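Local atomic coordinates of malic enzyme (Entamoeba histolytica, PDB entry 3NV9), a protein that probably catalyses the NAD(P)-dependent oxidative decarboxylation of malate to pyruvate, as malic enzymes do, and activates the drug metronidazole. Residues N10-L15 and E22-A27; K38-K41 and G45-Q48; L210-K215 and R397-D402. All blocks are in the same frame, centred on the assembly; numbering follows the deposited sequence.

Contact 1: residues N10-L15 and E22-A27; sequences NLEECL and EQRAVA
Arg24, on the first turns of the long helix 21-43, reaches across to Glu12 in the short, weakly bonded helix 11-14 and to Leu15 just after it, and so joins the short N-terminal helix to the long one across the loop between them. Its CB and CG carry the chain off the helix with CG anti to the backbone N (chi1 162°). Beyond them CD passes 4.1 Å from Glu12 OE1, and a bend at chi3, about the CD-NE bond, then swings the guanidinium towards the backbone of the short helix. Leu15 CB sits over one face of the guanidinium, 4.0 Å from Arg24 CZ. NH1 has two acceptors on one residue. The nearly straight bond from Arg24 NH1 to Glu12 O (3.0 Å, 167° at the hydrogen) lies close to the guanidinium plane, and the salt bridge from Arg24 NH1 to Glu12 OE1 measures 3.3 Å. OE1 is met from above the carboxylate plane, although the carboxylate and guanidinium planes themselves are only 29° apart. The other oxygen, OE2, is bridged to Lys28 one turn further along the long helix, so this carboxylate is shared between two cations of the same helix, which probably favours its charged form. Held at its edge by Glu12 and covered on one face by Leu15 CB, the guanidinium is probably restrained in its rotation. The apolar side of the joint is lighter: Leu15 CD1 stands 4.4 Å from Ala27 CB, and both side chains also pack on helix 470-485. At the tip, Arg24 NH2 gives a weak bond of 3.1 Å to Leu15 O. A water completes this corner, accepting from Arg24 NH2 at 2.9 Å and donating to Leu15 O at 2.7 Å.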
ATOM      1  N   ASN A  10      -4.577  23.076 -24.157  1.00 27.48           N
ATOM      2  CA  ASN A  10      -5.248  24.119 -24.898  1.00 28.50           C
ATOM      3  C   ASN A  10      -6.711  24.249 -24.502  1.00 29.35           C
ATOM      4  O   ASN A  10      -7.569  24.549 -25.341  1.00 29.73           O
ATOM      5  CB  ASN A  10      -5.139  23.850 -26.402  1.00 28.02           C
ATOM      6  CG  ASN A  10      -5.921  22.594 -26.846  1.00 29.12           C
ATOM      7  OD1 ASN A  10      -6.058  21.607 -26.092  1.00 31.41           O
ATOM      8  ND2 ASN A  10      -6.415  22.621 -28.094  1.00 28.07           N
ATOM      9  N   LEU A  11      -6.999  24.011 -23.229  1.00 29.21           N
ATOM     10  CA  LEU A  11      -8.379  24.080 -22.775  1.00 29.57           C
ATOM     11  C   LEU A  11      -8.943  25.500 -22.935  1.00 29.68           C
ATOM     12  O   LEU A  11     -10.057  25.646 -23.406  1.00 28.99           O
ATOM     13  CB  LEU A  11      -8.550  23.580 -21.338  1.00 28.07           C
ATOM     14  CG  LEU A  11      -9.942  23.867 -20.751  1.00 29.52           C
ATOM     15  CD1 LEU A  11     -11.014  22.966 -21.305  1.00 28.01           C
ATOM     16  CD2 LEU A  11      -9.909  23.756 -19.228  1.00 29.18           C
ATOM     17  N   GLU A  12      -8.168  26.509 -22.537  1.00 30.02           N
ATOM     18  CA  GLU A  12      -8.530  27.916 -22.685  1.00 32.23           C
ATOM     19  C   GLU A  12      -9.108  28.244 -24.071  1.00 32.36           C
ATOM     20  O   GLU A  12     -10.169  28.886 -24.175  1.00 33.02           O
ATOM     21  CB  GLU A  12      -7.353  28.850 -22.342  1.00 31.73           C
ATOM     22  CG  GLU A  12      -6.811  28.722 -20.888  1.00 35.81           C
ATOM     23  CD  GLU A  12      -7.764  29.214 -19.771  1.00 40.61           C
ATOM     24  OE1 GLU A  12      -8.564  30.160 -19.991  1.00 42.09           O
ATOM     25  OE2 GLU A  12      -7.685  28.662 -18.640  1.00 41.28           O
ATOM     26  N   GLU A  13      -8.457  27.746 -25.107  1.00 32.17           N
ATOM     27  CA  GLU A  13      -8.839  28.017 -26.501  1.00 33.39           C
ATOM     28  C   GLU A  13     -10.046  27.201 -26.936  1.00 33.02           C
ATOM     29  O   GLU A  13     -10.709  27.544 -27.901  1.00 32.02           O
ATOM     30  CB  GLU A  13      -7.654  27.745 -27.439  1.00 32.70           C
ATOM     31  CG  GLU A  13      -6.398  28.598 -27.126  1.00 38.80           C
ATOM     32  CD  GLU A  13      -5.467  28.042 -25.981  1.00 43.75           C
ATOM     33  OE1 GLU A  13      -5.905  27.358 -25.028  1.00 44.67           O
ATOM     34  OE2 GLU A  13      -4.254  28.314 -26.021  1.00 49.01           O
ATOM     35  N   CYS A  14     -10.315  26.091 -26.245  1.00 33.47           N
ATOM     36  CA  CYS A  14     -11.460  25.246 -26.591  1.00 33.70           C
ATOM     37  C   CYS A  14     -12.726  25.732 -25.904  1.00 34.24           C
ATOM     38  O   CYS A  14     -13.822  25.260 -26.190  1.00 33.99           O
ATOM     39  CB  CYS A  14     -11.191  23.778 -26.237  1.00 33.71           C
ATOM     40  SG  CYS A  14      -9.822  23.055 -27.191  1.00 35.33           S
ATOM     41  N   LEU A  15     -12.556  26.646 -24.954  1.00 34.53           N
ATOM     42  CA  LEU A  15     -13.679  27.284 -24.304  1.00 35.06           C
ATOM     43  C   LEU A  15     -14.026  28.496 -25.157  1.00 35.70           C
ATOM     44  O   LEU A  15     -13.163  29.353 -25.451  1.00 34.82           O
ATOM     45  CB  LEU A  15     -13.342  27.681 -22.869  1.00 34.82           C
ATOM     46  CG  LEU A  15     -13.738  26.856 -21.631  1.00 33.72           C
ATOM     47  CD1 LEU A  15     -14.412  25.547 -21.899  1.00 30.24           C
ATOM     48  CD2 LEU A  15     -12.568  26.677 -20.738  1.00 30.63           C
ATOM     49  N   GLU A  22     -17.298  34.655 -15.577  1.00 32.46           N
ATOM     50  CA  GLU A  22     -17.975  33.750 -14.675  1.00 32.00           C
ATOM     51  C   GLU A  22     -18.223  32.370 -15.307  1.00 30.42           C
ATOM     52  O   GLU A  22     -17.736  31.360 -14.821  1.00 30.51           O
ATOM     53  CB  GLU A  22     -19.283  34.403 -14.188  1.00 32.52           C
ATOM     54  CG  GLU A  22     -20.215  33.476 -13.443  1.00 34.61           C
ATOM     55  CD  GLU A  22     -21.330  34.232 -12.779  1.00 42.15           C
ATOM     56  OE1 GLU A  22     -22.508  33.935 -13.067  1.00 43.43           O
ATOM     57  OE2 GLU A  22     -21.035  35.149 -11.969  1.00 45.86           O
ATOM     58  N   GLN A  23     -18.954  32.339 -16.407  1.00 29.60           N
ATOM     59  CA  GLN A  23     -19.121  31.123 -17.183  1.00 28.88           C
ATOM     60  C   GLN A  23     -17.795  30.373 -17.428  1.00 28.28           C
ATOM     61  O   GLN A  23     -17.733  29.146 -17.245  1.00 27.70           O
ATOM     62  CB  GLN A  23     -19.809  31.389 -18.532  1.00 29.64           C
ATOM     63  CG  GLN A  23     -21.301  31.823 -18.465  1.00 29.72           C
ATOM     64  CD  GLN A  23     -21.836  32.249 -19.869  1.00 30.57           C
ATOM     65  OE1 GLN A  23     -21.181  33.029 -20.541  1.00 27.68           O
ATOM     66  NE2 GLN A  23     -22.985  31.681 -20.313  1.00 24.48           N
ATOM     67  N   ARG A  24     -16.764  31.091 -17.861  1.00 27.26           N
ATOM     68  CA  ARG A  24     -15.489  30.470 -18.183  1.00 26.25           C
ATOM     69  C   ARG A  24     -14.901  29.788 -16.926  1.00 25.59           C
ATOM     70  O   ARG A  24     -14.551  28.601 -16.976  1.00 24.25           O
ATOM     71  CB  ARG A  24     -14.536  31.471 -18.872  1.00 26.27           C
ATOM     72  CG  ARG A  24     -13.047  31.071 -18.869  1.00 28.49           C
ATOM     73  CD  ARG A  24     -12.163  32.026 -19.719  1.00 29.10           C
ATOM     74  NE  ARG A  24     -12.680  32.115 -21.069  1.00 32.57           N
ATOM     75  CZ  ARG A  24     -12.166  31.468 -22.112  1.00 35.58           C
ATOM     76  NH1 ARG A  24     -11.099  30.684 -21.978  1.00 34.77           N
ATOM     77  NH2 ARG A  24     -12.731  31.601 -23.298  1.00 37.57           N
ATOM     78  N   ALA A  25     -14.860  30.509 -15.798  1.00 25.20           N
ATOM     79  CA  ALA A  25     -14.407  29.923 -14.527  1.00 25.58           C
ATOM     80  C   ALA A  25     -15.228  28.714 -14.085  1.00 25.69           C
ATOM     81  O   ALA A  25     -14.684  27.692 -13.646  1.00 25.25           O
ATOM     82  CB  ALA A  25     -14.333  30.977 -13.393  1.00 25.63           C
ATOM     83  N   VAL A  26     -16.548  28.822 -14.194  1.00 26.50           N
ATOM     84  CA  VAL A  26     -17.418  27.734 -13.746  1.00 25.16           C
ATOM     85  C   VAL A  26     -17.209  26.565 -14.675  1.00 25.27           C
ATOM     86  O   VAL A  26     -17.112  25.457 -14.194  1.00 27.10           O
ATOM     87  CB  VAL A  26     -18.909  28.153 -13.716  1.00 26.37           C
ATOM     88  CG1 VAL A  26     -19.860  26.909 -13.521  1.00 24.34           C
ATOM     89  CG2 VAL A  26     -19.128  29.167 -12.604  1.00 26.07           C
ATOM     90  N   ALA A  27     -17.114  26.805 -15.988  1.00 24.15           N
ATOM     91  CA  ALA A  27     -16.945  25.728 -16.984  1.00 23.48           C
ATOM     92  C   ALA A  27     -15.628  25.009 -16.845  1.00 22.32           C
ATOM     93  O   ALA A  27     -15.594  23.813 -17.047  1.00 22.49           O
ATOM     94  CB  ALA A  27     -17.118  26.200 -18.429  1.00 23.24           C
TER
HETATM   95  O   HOH W   1     -11.316  31.335 -25.811  1.00 44.21           O

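Contact 2: residues K38-K41 and G45-Q48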
ATOM      1  N   LYS A  38     -14.798  10.529 -15.394  1.00 23.19           N
ATOM      2  CA  LYS A  38     -14.510   9.683 -16.569  1.00 23.01           C
ATOM      3  C   LYS A  38     -13.146   9.015 -16.447  1.00 22.40           C
ATOM      4  O   LYS A  38     -13.044   7.810 -16.548  1.00 24.08           O
ATOM      5  CB  LYS A  38     -14.534  10.535 -17.862  1.00 22.46           C
ATOM      6  CG  LYS A  38     -15.862  11.165 -18.194  1.00 27.20           C
ATOM      7  CD  LYS A  38     -17.053  10.160 -18.162  1.00 29.67           C
ATOM      8  CE  LYS A  38     -18.339  10.871 -18.628  1.00 34.53           C
ATOM      9  NZ  LYS A  38     -19.578  10.042 -18.336  1.00 37.12           N
ATOM     10  N   VAL A  39     -12.093   9.783 -16.204  1.00 21.26           N
ATOM     11  CA  VAL A  39     -10.750   9.194 -16.223  1.00 20.05           C
ATOM     12  C   VAL A  39     -10.497   8.266 -15.032  1.00 19.42           C
ATOM     13  O   VAL A  39      -9.751   7.316 -15.137  1.00 19.58           O
ATOM     14  CB  VAL A  39      -9.627  10.304 -16.335  1.00 20.09           C
ATOM     15  CG1 VAL A  39      -9.506  11.047 -15.058  1.00 19.06           C
ATOM     16  CG2 VAL A  39      -8.241   9.664 -16.619  1.00 19.60           C
ATOM     17  N   HIS A  40     -11.082   8.528 -13.872  1.00 19.77           N
ATOM     18  CA  HIS A  40     -10.837   7.614 -12.752  1.00 19.52           C
ATOM     19  C   HIS A  40     -11.523   6.288 -13.058  1.00 19.92           C
ATOM     20  O   HIS A  40     -10.984   5.250 -12.860  1.00 18.88           O
ATOM     21  CB  HIS A  40     -11.326   8.165 -11.405  1.00 19.30           C
ATOM     22  CG  HIS A  40     -10.450   9.217 -10.805  1.00 17.68           C
ATOM     23  ND1 HIS A  40     -10.459  10.533 -11.236  1.00 20.54           N
ATOM     24  CD2 HIS A  40      -9.590   9.168  -9.763  1.00 14.41           C
ATOM     25  CE1 HIS A  40      -9.597  11.232 -10.512  1.00 18.76           C
ATOM     26  NE2 HIS A  40      -9.067  10.425  -9.602  1.00 17.16           N
ATOM     27  N   LYS A  41     -12.741   6.338 -13.553  1.00 21.44           N
ATOM     28  CA  LYS A  41     -13.427   5.106 -13.925  1.00 21.89           C
ATOM     29  C   LYS A  41     -12.695   4.404 -15.090  1.00 21.64           C
ATOM     30  O   LYS A  41     -12.461   3.194 -15.040  1.00 21.95           O
ATOM     31  CB  LYS A  41     -14.897   5.394 -14.269  1.00 22.74           C
ATOM     32  CG  LYS A  41     -15.652   4.180 -14.746  1.00 27.20           C
ATOM     33  CD  LYS A  41     -17.158   4.258 -14.413  1.00 33.79           C
ATOM     34  CE  LYS A  41     -17.879   2.920 -14.835  1.00 37.94           C
ATOM     35  NZ  LYS A  41     -19.290   2.835 -14.265  1.00 43.10           N
ATOM     36  N   GLY A  45      -8.848   3.987 -11.124  1.00 19.05           N
ATOM     37  CA  GLY A  45      -7.860   4.525 -10.188  1.00 19.24           C
ATOM     38  C   GLY A  45      -6.685   5.150 -10.902  1.00 18.20           C
ATOM     39  O   GLY A  45      -6.802   5.478 -12.083  1.00 19.04           O
ATOM     40  N   LYS A  46      -5.569   5.309 -10.195  1.00 17.16           N
ATOM     41  CA  LYS A  46      -4.457   6.078 -10.704  1.00 16.73           C
ATOM     42  C   LYS A  46      -3.126   5.379 -10.532  1.00 18.04           C
ATOM     43  O   LYS A  46      -2.226   5.638 -11.315  1.00 18.93           O
ATOM     44  CB  LYS A  46      -4.429   7.481 -10.096  1.00 15.65           C
ATOM     45  CG  LYS A  46      -5.590   8.411 -10.682  1.00 14.44           C
ATOM     46  CD  LYS A  46      -5.681   9.724  -9.915  1.00 12.86           C
ATOM     47  CE  LYS A  46      -6.110   9.485  -8.385  1.00 15.63           C
ATOM     48  NZ  LYS A  46      -6.841  10.659  -7.863  1.00 12.67           N
ATOM     49  N   ILE A  47      -3.005   4.530  -9.508  1.00 17.62           N
ATOM     50  CA  ILE A  47      -1.730   3.866  -9.164  1.00 18.09           C
ATOM     51  C   ILE A  47      -1.843   2.325  -9.129  1.00 18.17           C
ATOM     52  O   ILE A  47      -2.930   1.770  -9.035  1.00 18.97           O
ATOM     53  CB  ILE A  47      -1.078   4.403  -7.847  1.00 18.30           C
ATOM     54  CG1 ILE A  47      -1.911   3.976  -6.645  1.00 17.84           C
ATOM     55  CG2 ILE A  47      -1.023   5.906  -7.855  1.00 15.67           C
ATOM     56  CD1 ILE A  47      -1.279   4.377  -5.253  1.00 16.36           C
ATOM     57  N   GLN A  48      -0.706   1.649  -9.205  1.00 18.49           N
ATOM     58  CA  GLN A  48      -0.667   0.220  -9.203  1.00 19.42           C
ATOM     59  C   GLN A  48       0.607  -0.237  -8.526  1.00 20.42           C
ATOM     60  O   GLN A  48       1.499   0.530  -8.249  1.00 20.78           O
ATOM     61  CB  GLN A  48      -0.738  -0.297 -10.634  1.00 19.71           C
ATOM     62  CG  GLN A  48       0.419   0.194 -11.521  1.00 22.09           C
ATOM     63  CD  GLN A  48       0.531  -0.553 -12.861  1.00 19.67           C
ATOM     64  OE1 GLN A  48       0.128  -1.718 -13.004  1.00 15.02           O
ATOM     65  NE2 GLN A  48       1.027   0.159 -13.864  1.00 16.70           N
TER
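His40 contributes most to this buried contact, in which the last part of helix 21-43 meets the turn leading into strand 47-51, at the start of the N-terminal malic-enzyme domain. Its backbone O accepts from Gly45 N at 3.0 Å (156° at the hydrogen), drawing the chain back against the helix as it leaves. At the backbone angles of Gly45 (phi 114°) a CB would press on the carbonyl O of the residue before, so the turn itself calls for glycine. The next residue, Lys46, turns its side chain back to the imidazole. A bend at the CD-CE bond (chi3 -64°) folds the end of the lysine round, with CD 3.5 Å and CE 3.3 Å from His40 NE2. NZ then arrives at the ring edge, nearly in the ring plane, and donates to His40 NE2 over 2.8 Å. The other ring nitrogen, ND1, is bonded to Ala36 O, one turn back, so both nitrogens are used and the ring is held against flipping. Lys46 NZ has two further acceptors, Gly115 O and Tyr64 O of the second subunit; three bonds thus surround the buried ammonium. Just beyond, Ile47 packs on helix 114-128, and Ile47 and Gln48 pair with an antiparallel strand of the second subunit, so the turn after helix 21-43 opens directly into a sheet that continues across the dimer interface.

Contact 3: residues L210-K215 and R397-D402; sequences LKLVKK and RGINPD
Ahead of the run Ile399-Pro401 that packs on Leu212, Arg397 NH1 donates to Gly398 O at 2.8 Å, approaching from above the carbonyl plane. The same guanidinium is tied to Glu410 through NE and to Asn403 and Ile405 through NH2, so the loop after helix 380-396 is folded around it. Across the contact itself no hydrogen bond forms; the two segments meet through the branched end of Leu212. Its CG lies beside the backbone N, anti to the carbonyl carbon (chi1 -73°), which brings CG towards the loop, and the two methyls then meet it. Leu212 CD1 butts against the Asn400 carbonyl, 3.5 Å from Asn400 C, while CD2 rests 3.8 Å from Asn400 CA. Alongside, Ile399 CD1 touches Leu212 CG at 4.1 Å, the two side chains running slantwise to each other. The proline ring completes the apolar patch, with Pro401 CD 4.4 Å from Leu212 CD2. Leu212 is thus pressed against main chain as much as side chains. Just past it the chain leaves helical geometry at Lys214, whose positive phi forms a Schellman motif. In the Rossmann-type NAD-binding domain, the contact joins helix 193-213 to the loop between helices 380-396 and 413-428; behind it Leu212 and Val213 reach Ile345 on strand 345-348, the outermost strand, within this chain, of the six-stranded mixed sheet.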
ATOM      1  N   LEU A 210       6.569  38.783  -2.583  1.00 29.93           N
ATOM      2  CA  LEU A 210       7.221  39.932  -1.950  1.00 29.55           C
ATOM      3  C   LEU A 210       8.348  40.547  -2.783  1.00 30.11           C
ATOM      4  O   LEU A 210       8.455  41.778  -2.841  1.00 29.76           O
ATOM      5  CB  LEU A 210       7.691  39.628  -0.532  1.00 28.81           C
ATOM      6  CG  LEU A 210       6.577  39.453   0.497  1.00 28.71           C
ATOM      7  CD1 LEU A 210       7.228  39.113   1.771  1.00 31.95           C
ATOM      8  CD2 LEU A 210       5.666  40.670   0.718  1.00 30.86           C
ATOM      9  N   LYS A 211       9.167  39.716  -3.427  1.00 29.98           N
ATOM     10  CA  LYS A 211      10.197  40.231  -4.329  1.00 30.53           C
ATOM     11  C   LYS A 211       9.557  41.016  -5.457  1.00 30.41           C
ATOM     12  O   LYS A 211      10.001  42.107  -5.779  1.00 30.01           O
ATOM     13  CB  LYS A 211      11.046  39.100  -4.913  1.00 30.05           C
ATOM     14  CG  LYS A 211      12.235  38.758  -4.045  1.00 33.37           C
ATOM     15  CD  LYS A 211      12.689  37.344  -4.220  1.00 37.13           C
ATOM     16  CE  LYS A 211      13.734  36.958  -3.150  1.00 40.51           C
ATOM     17  NZ  LYS A 211      15.081  37.388  -3.603  1.00 41.45           N
ATOM     18  N   LEU A 212       8.522  40.453  -6.064  1.00 30.23           N
ATOM     19  CA  LEU A 212       7.858  41.135  -7.171  1.00 30.42           C
ATOM     20  C   LEU A 212       7.298  42.504  -6.806  1.00 30.39           C
ATOM     21  O   LEU A 212       7.334  43.379  -7.635  1.00 30.86           O
ATOM     22  CB  LEU A 212       6.750  40.274  -7.787  1.00 29.80           C
ATOM     23  CG  LEU A 212       7.339  39.134  -8.613  1.00 30.14           C
ATOM     24  CD1 LEU A 212       6.400  37.909  -8.784  1.00 27.32           C
ATOM     25  CD2 LEU A 212       7.846  39.717  -9.953  1.00 30.94           C
ATOM     26  N   VAL A 213       6.774  42.677  -5.589  1.00 30.73           N
ATOM     27  CA  VAL A 213       6.101  43.935  -5.210  1.00 31.28           C
ATOM     28  C   VAL A 213       7.067  44.896  -4.498  1.00 32.52           C
ATOM     29  O   VAL A 213       6.679  45.973  -4.066  1.00 32.89           O
ATOM     30  CB  VAL A 213       4.778  43.720  -4.336  1.00 30.81           C
ATOM     31  CG1 VAL A 213       3.701  42.867  -5.114  1.00 31.24           C
ATOM     32  CG2 VAL A 213       5.070  43.132  -2.967  1.00 26.88           C
ATOM     33  N   LYS A 214       8.309  44.453  -4.379  1.00 34.00           N
ATOM     34  CA  LYS A 214       9.404  45.117  -3.648  1.00 35.26           C
ATOM     35  C   LYS A 214       9.095  45.476  -2.185  1.00 35.98           C
ATOM     36  O   LYS A 214       9.220  46.640  -1.790  1.00 37.14           O
ATOM     37  CB  LYS A 214       9.900  46.335  -4.423  1.00 34.65           C
ATOM     38  CG  LYS A 214      10.403  45.987  -5.801  1.00 35.66           C
ATOM     39  CD  LYS A 214      10.352  47.166  -6.777  1.00 36.52           C
ATOM     40  CE  LYS A 214      10.960  46.770  -8.150  1.00 39.75           C
ATOM     41  NZ  LYS A 214      10.295  47.500  -9.280  1.00 38.12           N
ATOM     42  N   LYS A 215       8.695  44.501  -1.369  1.00 36.12           N
ATOM     43  CA  LYS A 215       8.442  44.777   0.057  1.00 35.80           C
ATOM     44  C   LYS A 215       9.201  43.801   0.958  1.00 36.56           C
ATOM     45  O   LYS A 215       9.338  42.621   0.617  1.00 36.97           O
ATOM     46  CB  LYS A 215       6.944  44.736   0.394  1.00 34.93           C
ATOM     47  CG  LYS A 215       6.046  45.707  -0.369  1.00 32.94           C
ATOM     48  CD  LYS A 215       4.560  45.442  -0.067  1.00 26.59           C
ATOM     49  CE  LYS A 215       3.673  46.367  -0.880  1.00 26.32           C
ATOM     50  NZ  LYS A 215       2.159  46.242  -0.648  1.00 25.32           N
ATOM     51  N   ARG A 397      14.532  30.619 -13.084  1.00 28.38           N
ATOM     52  CA  ARG A 397      14.032  30.590 -14.462  1.00 27.28           C
ATOM     53  C   ARG A 397      13.072  31.741 -14.749  1.00 26.99           C
ATOM     54  O   ARG A 397      12.416  31.728 -15.776  1.00 26.93           O
ATOM     55  CB  ARG A 397      13.406  29.247 -14.865  1.00 27.05           C
ATOM     56  CG  ARG A 397      12.365  28.673 -13.882  1.00 26.96           C
ATOM     57  CD  ARG A 397      11.136  29.543 -13.690  1.00 26.27           C
ATOM     58  NE  ARG A 397       9.942  28.770 -13.297  1.00 27.83           N
ATOM     59  CZ  ARG A 397       8.869  29.274 -12.681  1.00 26.14           C
ATOM     60  NH1 ARG A 397       8.814  30.570 -12.360  1.00 21.91           N
ATOM     61  NH2 ARG A 397       7.839  28.469 -12.390  1.00 23.98           N
ATOM     62  N   GLY A 398      12.983  32.722 -13.842  1.00 27.35           N
ATOM     63  CA  GLY A 398      12.079  33.851 -14.058  1.00 27.39           C
ATOM     64  C   GLY A 398      10.706  33.756 -13.374  1.00 27.69           C
ATOM     65  O   GLY A 398       9.933  32.795 -13.596  1.00 27.10           O
ATOM     66  N   ILE A 399      10.410  34.774 -12.568  1.00 26.49           N
ATOM     67  CA  ILE A 399       9.101  34.958 -11.930  1.00 27.56           C
ATOM     68  C   ILE A 399       8.443  36.283 -12.362  1.00 28.86           C
ATOM     69  O   ILE A 399       9.118  37.199 -12.852  1.00 28.42           O
ATOM     70  CB  ILE A 399       9.172  34.922 -10.395  1.00 27.11           C
ATOM     71  CG1 ILE A 399      10.246  35.926  -9.901  1.00 27.16           C
ATOM     72  CG2 ILE A 399       9.422  33.473  -9.917  1.00 26.48           C
ATOM     73  CD1 ILE A 399      10.194  36.222  -8.389  1.00 27.85           C
ATOM     74  N   ASN A 400       7.120  36.345 -12.211  1.00 29.11           N
ATOM     75  CA  ASN A 400       6.330  37.480 -12.618  1.00 29.61           C
ATOM     76  C   ASN A 400       4.957  37.361 -11.954  1.00 29.87           C
ATOM     77  O   ASN A 400       4.653  36.304 -11.409  1.00 31.01           O
ATOM     78  CB  ASN A 400       6.293  37.616 -14.145  1.00 29.32           C
ATOM     79  CG  ASN A 400       5.503  36.506 -14.847  1.00 31.69           C
ATOM     80  OD1 ASN A 400       6.083  35.690 -15.559  1.00 35.89           O
ATOM     81  ND2 ASN A 400       4.193  36.507 -14.708  1.00 27.83           N
ATOM     82  N   PRO A 401       4.141  38.440 -11.943  1.00 29.86           N
ATOM     83  CA  PRO A 401       2.889  38.404 -11.211  1.00 29.84           C
ATOM     84  C   PRO A 401       2.038  37.170 -11.528  1.00 29.91           C
ATOM     85  O   PRO A 401       1.336  36.688 -10.649  1.00 31.10           O
ATOM     86  CB  PRO A 401       2.173  39.677 -11.696  1.00 30.18           C
ATOM     87  CG  PRO A 401       3.277  40.617 -12.013  1.00 29.83           C
ATOM     88  CD  PRO A 401       4.315  39.732 -12.638  1.00 29.95           C
ATOM     89  N   ASP A 402       2.101  36.670 -12.755  1.00 29.25           N
ATOM     90  CA  ASP A 402       1.385  35.473 -13.120  1.00 30.37           C
ATOM     91  C   ASP A 402       2.175  34.179 -13.050  1.00 29.41           C
ATOM     92  O   ASP A 402       1.725  33.152 -13.555  1.00 28.97           O
ATOM     93  CB  ASP A 402       0.803  35.592 -14.513  1.00 30.71           C
ATOM     94  CG  ASP A 402      -0.243  36.682 -14.606  1.00 35.44           C
ATOM     95  OD1 ASP A 402      -1.043  36.909 -13.650  1.00 36.92           O
ATOM     96  OD2 ASP A 402      -0.241  37.326 -15.669  1.00 44.04           O
TER

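Overall arrangement
The three contacts follow one another along the chain, each closing before the next opens. Contacts 1 and 2 both use helix 21-43, one near its beginning and the other near its end, with centres about 24 Å apart; the helix thus links the short N-terminal helix to the strand that pairs with the second subunit. Contact 3 belongs to the NAD-binding domain, its centre about 27 Å from that of contact 1 and about 37 Å from that of contact 2, and it brings together segments 182 residues apart in sequence. No two contacts touch. Contact 2 alone meets the other chain; contacts 1 and 3 are joints within one subunit.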